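Local coordinates for protein GCN5-related N-acetyltransferase:Aminotransferase, class-II (Rhodopseudomonas palustris, PDB 2FIW) that binds acetyl coenzyme A and, as a member of the GCN5-related N-acetyltransferase family, probably transfers its acetyl group to an amine, at residues Pro8-Tyr13 with Thr64-Leu69; Val20-Phe25 with Pro73-Ala77; Tyr136-Asn142 with Asn153-Lys158. One frame throughout, in Å; residues are numbered along the deposited sequence.

Interaction 1 (Pro8-Tyr13 with Thr64-Leu69). With SO4 (sulfate ion), chain B.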
loop_
_atom_site.group_PDB
_atom_site.type_symbol
_atom_site.label_atom_id
_atom_site.label_comp_id
_atom_site.label_asym_id
_atom_site.label_seq_id
_atom_site.Cartn_x
_atom_site.Cartn_y
_atom_site.Cartn_z
ATOM N N PRO A 8 -10.541 -4.365 10.556
ATOM C CA PRO A 8 -11.486 -3.713 9.662
ATOM C C PRO A 8 -12.124 -4.694 8.662
ATOM O O PRO A 8 -11.580 -5.774 8.404
ATOM C CB PRO A 8 -10.623 -2.673 8.932
ATOM C CG PRO A 8 -9.251 -3.195 9.005
ATOM C CD PRO A 8 -9.146 -3.998 10.265
ATOM N N ALA A 9 -13.287 -4.311 8.142
ATOM C CA ALA A 9 -13.904 -4.985 7.017
ATOM C C ALA A 9 -13.112 -4.663 5.760
ATOM O O ALA A 9 -12.581 -3.557 5.610
ATOM C CB ALA A 9 -15.324 -4.533 6.863
ATOM N N LEU A 10 -13.020 -5.638 4.867
ATOM C CA LEU A 10 -12.330 -5.483 3.593
ATOM C C LEU A 10 -13.302 -5.839 2.476
ATOM O O LEU A 10 -14.072 -6.793 2.592
ATOM C CB LEU A 10 -11.104 -6.398 3.522
ATOM C CG LEU A 10 -10.042 -6.384 4.630
ATOM C CD1 LEU A 10 -8.891 -7.327 4.272
ATOM C CD2 LEU A 10 -9.497 -4.994 4.883
ATOM N N ARG A 11 -13.287 -5.053 1.409
ATOM C CA ARG A 11 -14.096 -5.344 0.237
ATOM C C ARG A 11 -13.330 -4.971 -1.022
ATOM O O ARG A 11 -12.498 -4.059 -0.984
ATOM C CB ARG A 11 -15.419 -4.577 0.299
ATOM C CG ARG A 11 -15.248 -3.076 0.475
ATOM C CD ARG A 11 -16.559 -2.371 0.370
ATOM N NE ARG A 11 -16.377 -0.923 0.308
ATOM C CZ ARG A 11 -16.089 -0.228 -0.791
ATOM N NH1 ARG A 11 -15.911 -0.834 -1.967
ATOM N NH2 ARG A 11 -15.953 1.088 -0.694
ATOM N N PRO A 12 -13.592 -5.681 -2.141
ATOM C CA PRO A 12 -12.932 -5.328 -3.399
ATOM C C PRO A 12 -13.218 -3.896 -3.869
ATOM O O PRO A 12 -14.253 -3.300 -3.527
ATOM C CB PRO A 12 -13.500 -6.358 -4.381
ATOM C CG PRO A 12 -13.829 -7.520 -3.519
ATOM C CD PRO A 12 -14.451 -6.867 -2.325
ATOM N N TYR A 13 -12.255 -3.356 -4.605
ATOM C CA TYR A 13 -12.325 -2.023 -5.147
ATOM C C TYR A 13 -13.371 -1.931 -6.270
ATOM O O TYR A 13 -13.394 -2.751 -7.193
ATOM C CB TYR A 13 -10.939 -1.632 -5.664
ATOM C CG TYR A 13 -10.903 -0.402 -6.553
ATOM C CD1 TYR A 13 -10.718 -0.526 -7.940
ATOM C CD2 TYR A 13 -11.071 0.882 -6.013
ATOM C CE1 TYR A 13 -10.694 0.588 -8.757
ATOM C CE2 TYR A 13 -11.046 2.002 -6.828
ATOM C CZ TYR A 13 -10.844 1.842 -8.196
ATOM O OH TYR A 13 -10.807 2.930 -9.008
ATOM N N THR A 64 -7.442 -5.340 -5.787
ATOM C CA THR A 64 -7.415 -4.176 -4.909
ATOM C C THR A 64 -8.528 -4.259 -3.874
ATOM O O THR A 64 -9.705 -4.369 -4.212
ATOM C CB THR A 64 -7.537 -2.833 -5.731
ATOM O OG1 THR A 64 -6.566 -2.830 -6.771
ATOM C CG2 THR A 64 -7.317 -1.602 -4.850
ATOM N N LEU A 65 -8.130 -4.201 -2.611
ATOM C CA LEU A 65 -9.049 -4.299 -1.492
ATOM C C LEU A 65 -9.096 -2.972 -0.763
ATOM O O LEU A 65 -8.078 -2.294 -0.649
ATOM C CB LEU A 65 -8.597 -5.412 -0.527
ATOM C CG LEU A 65 -8.742 -6.888 -0.958
ATOM C CD1 LEU A 65 -7.881 -7.820 -0.089
ATOM C CD2 LEU A 65 -10.223 -7.293 -0.922
ATOM N N ILE A 66 -10.279 -2.622 -0.264
ATOM C CA ILE A 66 -10.484 -1.414 0.506
ATOM C C ILE A 66 -10.850 -1.761 1.945
ATOM O O ILE A 66 -11.779 -2.528 2.181
ATOM C CB ILE A 66 -11.582 -0.548 -0.119
ATOM C CG1 ILE A 66 -11.093 0.015 -1.453
ATOM C CG2 ILE A 66 -11.994 0.585 0.832
ATOM C CD1 ILE A 66 -12.036 0.978 -2.080
ATOM N N ALA A 67 -10.106 -1.202 2.902
ATOM C CA ALA A 67 -10.414 -1.371 4.320
ATOM C C ALA A 67 -11.403 -0.300 4.758
ATOM O O ALA A 67 -11.222 0.891 4.465
ATOM C CB ALA A 67 -9.166 -1.326 5.160
ATOM N N THR A 68 -12.459 -0.736 5.445
ATOM C CA THR A 68 -13.473 0.176 5.976
ATOM C C THR A 68 -13.549 0.135 7.513
ATOM O O THR A 68 -13.222 -0.873 8.143
ATOM C CB THR A 68 -14.885 -0.025 5.303
ATOM O OG1 THR A 68 -15.141 -1.415 5.089
ATOM C CG2 THR A 68 -14.944 0.634 3.964
ATOM N N LEU A 69 -13.917 1.270 8.106
ATOM C CA LEU A 69 -14.321 1.340 9.514
ATOM C C LEU A 69 -15.611 2.144 9.520
ATOM O O LEU A 69 -15.681 3.190 8.869
ATOM C CB LEU A 69 -13.263 2.010 10.383
ATOM C CG LEU A 69 -11.899 1.323 10.508
ATOM C CD1 LEU A 69 -10.923 2.265 11.188
ATOM C CD2 LEU A 69 -11.982 -0.013 11.252
HETATM S S SO4 B . -17.029 -1.427 8.332
HETATM O O1 SO4 B . -16.117 -1.688 7.232
HETATM O O2 SO4 B . -16.477 -2.057 9.546
HETATM O O3 SO4 B . -17.074 -0.004 8.566
HETATM O O4 SO4 B . -18.378 -1.849 7.939
#
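Backbone hydrogen bonds zip strands 9-12 and 64-69 together antiparallel, their axes 4.4 Å apart at 147°. R11 and I66 form a hydrogen-bonded pair (R11 N to I66 O 3.0 Å, I66 N to R11 O 2.7 Å). A9 and T68 form the next one, lopsided: T68 N reaches A9 O at 2.8 Å, whereas A9 N to T68 O is weak at 3.4 Å. Y13 N closes the ladder on T64 O at 2.8 Å. CA atoms of the non-hydrogen-bonded pair L10-A67 add CA-H...O contacts to adjacent carbonyls: L10 CA to I66 O and A67 CA to A9 O, both 3.3 Å. The pairing sets 9-12, an edge strand within the chain, beside 63-69 at the start of the mixed GNAT sheet. Apolar side chains sort by face. L10 CD2 meets A67 CB at 3.7 Å on the face covered by helix 99-112, where P8 CB also lies 3.8 Å from L69 CD2. On the other face I66 CG2 sits over the R11 guanidinium, and I66 CD1 approaches the edge of the Y13 ring (4.1 Å to Y13 CD2); helices 18-32 and 52-60 pack against Y13. R11 salt-bridges D17, and T64 OG1 bonds to L59 O and S78. T68 OG1 donates to O1 of a sulfate, probably from the crystallisation liquor, at a very short 2.4 Å, the place of O1 being less sure.

Interaction 2 (Val20-Phe25 with Pro73-Ala77)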
loop_
_atom_site.group_PDB
_atom_site.type_symbol
_atom_site.label_atom_id
_atom_site.label_comp_id
_atom_site.label_asym_id
_atom_site.label_seq_id
_atom_site.Cartn_x
_atom_site.Cartn_y
_atom_site.Cartn_z
ATOM N N VAL A 20 -12.206 8.362 -3.609
ATOM C CA VAL A 20 -11.798 8.172 -2.210
ATOM C C VAL A 20 -10.445 7.443 -2.098
ATOM O O VAL A 20 -9.685 7.672 -1.164
ATOM C CB VAL A 20 -12.902 7.486 -1.309
ATOM C CG1 VAL A 20 -14.277 8.167 -1.488
ATOM C CG2 VAL A 20 -13.007 5.988 -1.577
ATOM N N THR A 21 -10.157 6.574 -3.064
ATOM C CA THR A 21 -8.914 5.818 -3.092
ATOM C C THR A 21 -7.749 6.756 -3.402
ATOM O O THR A 21 -6.691 6.656 -2.789
ATOM C CB THR A 21 -8.974 4.663 -4.138
ATOM O OG1 THR A 21 -10.124 3.854 -3.880
ATOM C CG2 THR A 21 -7.787 3.779 -4.012
ATOM N N ALA A 22 -7.961 7.643 -4.369
ATOM C CA ALA A 22 -6.982 8.639 -4.762
ATOM C C ALA A 22 -6.746 9.599 -3.618
ATOM O O ALA A 22 -5.628 10.029 -3.421
ATOM C CB ALA A 22 -7.430 9.394 -6.030
ATOM N N ALA A 23 -7.798 9.887 -2.852
ATOM C CA ALA A 23 -7.731 10.725 -1.668
ATOM C C ALA A 23 -6.979 10.105 -0.481
ATOM O O ALA A 23 -6.262 10.806 0.241
ATOM C CB ALA A 23 -9.124 11.151 -1.256
ATOM N N ILE A 24 -7.129 8.801 -0.270
ATOM C CA ILE A 24 -6.393 8.110 0.806
ATOM C C ILE A 24 -4.905 8.064 0.465
ATOM O O ILE A 24 -4.048 8.184 1.341
ATOM C CB ILE A 24 -6.924 6.651 1.030
ATOM C CG1 ILE A 24 -8.276 6.670 1.752
ATOM C CG2 ILE A 24 -5.927 5.814 1.814
ATOM C CD1 ILE A 24 -9.101 5.396 1.553
ATOM N N PHE A 25 -4.628 7.876 -0.824
ATOM C CA PHE A 25 -3.293 7.722 -1.376
ATOM C C PHE A 25 -2.489 9.026 -1.213
ATOM O O PHE A 25 -1.382 9.005 -0.657
ATOM C CB PHE A 25 -3.445 7.285 -2.840
ATOM C CG PHE A 25 -2.185 7.358 -3.674
ATOM C CD1 PHE A 25 -1.924 8.481 -4.473
ATOM C CD2 PHE A 25 -1.324 6.266 -3.750
ATOM C CE1 PHE A 25 -0.788 8.527 -5.277
ATOM C CE2 PHE A 25 -0.190 6.295 -4.534
ATOM C CZ PHE A 25 0.088 7.420 -5.314
ATOM N N PRO A 73 -14.166 4.142 3.987
ATOM C CA PRO A 73 -12.860 3.676 3.533
ATOM C C PRO A 73 -11.712 4.423 4.227
ATOM O O PRO A 73 -11.688 5.660 4.241
ATOM C CB PRO A 73 -12.886 3.977 2.028
ATOM C CG PRO A 73 -14.334 4.077 1.690
ATOM C CD PRO A 73 -14.919 4.745 2.876
ATOM N N VAL A 74 -10.786 3.655 4.794
ATOM C CA VAL A 74 -9.712 4.182 5.626
ATOM C C VAL A 74 -8.334 3.684 5.163
ATOM O O VAL A 74 -7.323 4.035 5.768
ATOM C CB VAL A 74 -9.897 3.803 7.143
ATOM C CG1 VAL A 74 -11.190 4.395 7.702
ATOM C CG2 VAL A 74 -9.863 2.298 7.366
ATOM N N GLY A 75 -8.314 2.865 4.107
ATOM C CA GLY A 75 -7.094 2.232 3.617
ATOM C C GLY A 75 -7.358 1.330 2.428
ATOM O O GLY A 75 -8.490 0.886 2.219
ATOM N N PHE A 76 -6.322 1.073 1.631
ATOM C CA PHE A 76 -6.428 0.121 0.529
ATOM C C PHE A 76 -5.070 -0.530 0.206
ATOM O O PHE A 76 -3.988 -0.008 0.563
ATOM C CB PHE A 76 -7.061 0.765 -0.729
ATOM C CG PHE A 76 -6.110 1.642 -1.496
ATOM C CD1 PHE A 76 -5.848 2.952 -1.068
ATOM C CD2 PHE A 76 -5.434 1.148 -2.617
ATOM C CE1 PHE A 76 -4.951 3.756 -1.769
ATOM C CE2 PHE A 76 -4.543 1.945 -3.326
ATOM C CZ PHE A 76 -4.302 3.254 -2.902
ATOM N N ALA A 77 -5.122 -1.685 -0.440
ATOM C CA ALA A 77 -3.902 -2.339 -0.888
ATOM C C ALA A 77 -4.174 -3.075 -2.193
ATOM O O ALA A 77 -5.320 -3.391 -2.509
ATOM C CB ALA A 77 -3.355 -3.281 0.185
#
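I24, with chi1 m and chi2 t, aims its CB at strand 73-77 and lays CD1 along the backbone, 3.7 Å from both P73 O and G75 N and 4.1 Å from P73 CB. I24 CG2 lies 4.1 Å from F76 CD1, at the ring edge. F76 adopts the p rotamer, which brings its ring to the helix; T21 CG2, set by an m chi1, stands over the ring face 3.4 Å from the centroid and 4° off the normal, a CH-pi contact. T21 OG1 bonds to D17 O. Here helix segment 20-25 crosses strand segment 73-77 at 85°, axes 8.4 Å apart, covering one face of the GNAT sheet at a classic beta bulge where V74 and G75 both face A67. V74 points away from the helix and touches V99 of helix 99-112. F25 CB touches F76 CE1 at 4.0 Å, but its t rotamer carries the ring off to Y89, edge-to-face, and to F55. V20 CG2 meets P73 CG at 4.0 Å.

Interaction 3 (Tyr136-Asn142 with Asn153-Lys158)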
loop_
_atom_site.group_PDB
_atom_site.type_symbol
_atom_site.label_atom_id
_atom_site.label_comp_id
_atom_site.label_asym_id
_atom_site.label_seq_id
_atom_site.Cartn_x
_atom_site.Cartn_y
_atom_site.Cartn_z
ATOM N N TYR A 136 9.001 -9.922 5.919
ATOM C CA TYR A 136 9.636 -9.490 4.665
ATOM C C TYR A 136 11.107 -9.163 4.894
ATOM O O TYR A 136 11.460 -8.458 5.856
ATOM C CB TYR A 136 8.908 -8.289 4.058
ATOM C CG TYR A 136 7.542 -8.645 3.527
ATOM C CD1 TYR A 136 6.470 -8.870 4.402
ATOM C CD2 TYR A 136 7.317 -8.758 2.154
ATOM C CE1 TYR A 136 5.218 -9.209 3.917
ATOM C CE2 TYR A 136 6.072 -9.088 1.663
ATOM C CZ TYR A 136 5.031 -9.312 2.547
ATOM O OH TYR A 136 3.798 -9.651 2.072
ATOM N N VAL A 137 11.957 -9.671 4.003
ATOM C CA VAL A 137 13.393 -9.520 4.153
ATOM C C VAL A 137 13.959 -8.682 3.022
ATOM O O VAL A 137 13.746 -8.994 1.852
ATOM C CB VAL A 137 14.096 -10.899 4.219
ATOM C CG1 VAL A 137 15.619 -10.750 4.152
ATOM C CG2 VAL A 137 13.663 -11.664 5.479
ATOM N N ALA A 138 14.693 -7.631 3.389
ATOM C CA ALA A 138 15.295 -6.701 2.432
ATOM C C ALA A 138 16.278 -7.402 1.508
ATOM O O ALA A 138 17.219 -8.047 1.960
ATOM C CB ALA A 138 15.979 -5.571 3.158
ATOM N N LYS A 139 16.051 -7.274 0.209
ATOM C CA LYS A 139 16.904 -7.916 -0.769
ATOM C C LYS A 139 17.715 -6.930 -1.594
ATOM O O LYS A 139 18.871 -7.204 -1.917
ATOM C CB LYS A 139 16.090 -8.848 -1.682
ATOM C CG LYS A 139 15.511 -10.087 -0.959
ATOM C CD LYS A 139 16.502 -10.685 0.070
ATOM C CE LYS A 139 16.081 -12.054 0.550
ATOM N NZ LYS A 139 16.381 -13.091 -0.487
ATOM N N GLN A 140 17.120 -5.784 -1.921
ATOM C CA GLN A 140 17.720 -4.860 -2.886
ATOM C C GLN A 140 17.218 -3.435 -2.675
ATOM O O GLN A 140 16.014 -3.183 -2.699
ATOM C CB GLN A 140 17.430 -5.349 -4.321
ATOM C CG GLN A 140 18.143 -4.608 -5.439
ATOM C CD GLN A 140 19.639 -4.459 -5.192
ATOM O OE1 GLN A 140 20.112 -3.378 -4.843
ATOM N NE2 GLN A 140 20.388 -5.551 -5.358
ATOM N N ARG A 141 18.148 -2.516 -2.444
ATOM C CA ARG A 141 17.847 -1.100 -2.374
ATOM C C ARG A 141 17.760 -0.578 -3.813
ATOM O O ARG A 141 18.618 -0.887 -4.635
ATOM C CB ARG A 141 18.925 -0.389 -1.536
ATOM C CG ARG A 141 18.804 1.127 -1.383
ATOM C CD ARG A 141 18.768 1.527 0.110
ATOM N NE ARG A 141 17.373 1.675 0.493
ATOM C CZ ARG A 141 16.776 2.785 0.918
ATOM N NH1 ARG A 141 17.431 3.909 1.135
ATOM N NH2 ARG A 141 15.478 2.737 1.176
ATOM N N ASN A 142 16.696 0.159 -4.129
ATOM C CA ASN A 142 16.481 0.693 -5.470
ATOM C C ASN A 142 16.199 2.178 -5.434
ATOM O O ASN A 142 15.918 2.755 -4.389
ATOM C CB ASN A 142 15.274 0.051 -6.180
ATOM C CG ASN A 142 15.026 -1.395 -5.785
ATOM O OD1 ASN A 142 15.816 -2.300 -6.095
ATOM N ND2 ASN A 142 13.893 -1.626 -5.136
ATOM N N ASN A 153 13.682 3.069 -2.484
ATOM C CA ASN A 153 12.891 2.045 -1.819
ATOM C C ASN A 153 13.692 0.767 -1.735
ATOM O O ASN A 153 14.831 0.728 -2.177
ATOM C CB ASN A 153 11.498 1.827 -2.459
ATOM C CG ASN A 153 11.563 1.310 -3.881
ATOM O OD1 ASN A 153 12.304 0.378 -4.195
ATOM N ND2 ASN A 153 10.762 1.909 -4.747
ATOM N N THR A 154 13.112 -0.262 -1.134
ATOM C CA THR A 154 13.792 -1.526 -0.948
ATOM C C THR A 154 12.860 -2.655 -1.365
ATOM O O THR A 154 11.699 -2.728 -0.919
ATOM C CB THR A 154 14.214 -1.726 0.530
ATOM O OG1 THR A 154 14.769 -0.513 1.033
ATOM C CG2 THR A 154 15.261 -2.818 0.672
ATOM N N THR A 155 13.381 -3.527 -2.221
ATOM C CA THR A 155 12.721 -4.778 -2.560
ATOM C C THR A 155 12.884 -5.709 -1.369
ATOM O O THR A 155 13.980 -5.892 -0.866
ATOM C CB THR A 155 13.323 -5.405 -3.835
ATOM O OG1 THR A 155 13.289 -4.442 -4.890
ATOM C CG2 THR A 155 12.545 -6.646 -4.258
HETATM N N MSE A 156 11.765 -6.244 -0.898
HETATM C CA MSE A 156 11.720 -7.105 0.275
HETATM C C MSE A 156 10.805 -8.259 -0.078
HETATM O O MSE A 156 9.752 -8.052 -0.680
HETATM C CB MSE A 156 11.156 -6.359 1.491
HETATM C CG MSE A 156 11.763 -4.986 1.732
HETATM SE SE MSE A 156 11.223 -4.218 3.395
HETATM C CE MSE A 156 11.940 -2.528 3.166
ATOM N N THR A 157 11.213 -9.472 0.276
ATOM C CA THR A 157 10.452 -10.671 -0.099
ATOM C C THR A 157 10.039 -11.487 1.120
ATOM O O THR A 157 10.733 -11.488 2.134
ATOM C CB THR A 157 11.239 -11.576 -1.083
ATOM O OG1 THR A 157 12.466 -11.984 -0.470
ATOM C CG2 THR A 157 11.551 -10.841 -2.390
ATOM N N LYS A 158 8.894 -12.153 1.014
ATOM C CA LYS A 158 8.420 -13.064 2.048
ATOM C C LYS A 158 8.040 -14.420 1.458
ATOM O O LYS A 158 7.279 -14.492 0.482
ATOM C CB LYS A 158 7.223 -12.469 2.788
ATOM C CG LYS A 158 6.781 -13.275 4.015
ATOM C CD LYS A 158 5.460 -12.779 4.547
ATOM C CE LYS A 158 5.039 -13.540 5.781
ATOM N NZ LYS A 158 3.856 -12.897 6.428
HETATM O O HOH W 1 12.837 1.135 1.762
#
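Strands 137-142 and 153-158 run antiparallel as the arms of a beta hairpin, their axes 4.4 Å apart at 137°. V137 and T157 are bonded both ways (V137 N to T157 O 2.9 Å, T157 N to V137 O 3.0 Å), as are N142 and N153 (N142 N to N153 O 2.8 Å, N153 N to N142 O 3.0 Å). Between them lies a classic bulge: K139 N (2.7 Å) and, weakly, Q140 N (3.3 Å) share T155 O, K139 has a helix-like psi of -37°, and the register shifts by one. T155 N returns to Q140 O at 2.7 Å. Beside the backbone, N142 ND2 donates to N153 OD1 (2.7 Å) and T155 OG1 (2.9 Å); D122 also bonds T155. On the opposite face R141 NE reaches T154 OG1 weakly (3.4 Å), a water accepts from T154 OG1 (2.6 Å), and D125 salt-bridges R141. K158 CB lies over the face of the Y136 ring, a CH-pi contact 3.6 Å from the centroid. Side-chain amide and hydroxyl bonds thus add to the ladder at the N142/N153 end, while at the Y136 end E108 of helix 99-112 holds both segments through Y136 OH and K158 NZ.

How the interactions relate
Interactions 1 and 2 meet in the first half of the GNAT sheet, their centres 9 Å apart. Strand 63-69 pairs with 9-12 in one and with 72-80 beyond it, where A67 N lies 2.7 Å from G75 O and A67 O 2.8 Å from V74 N, probable hydrogen bonds at the bulge. T21 touches both Y13 and I66, so helix 18-32 links the two contacts. Interaction 3 lies at the far end of the same sheet, its centre 26 Å from interaction 1 and 24 Å from interaction 2. The side chains of P8, I24 and N153 do not touch acetyl coenzyme A: P8 is about 8 Å, I24 and N153 about 7 Å away (side chain to cofactor).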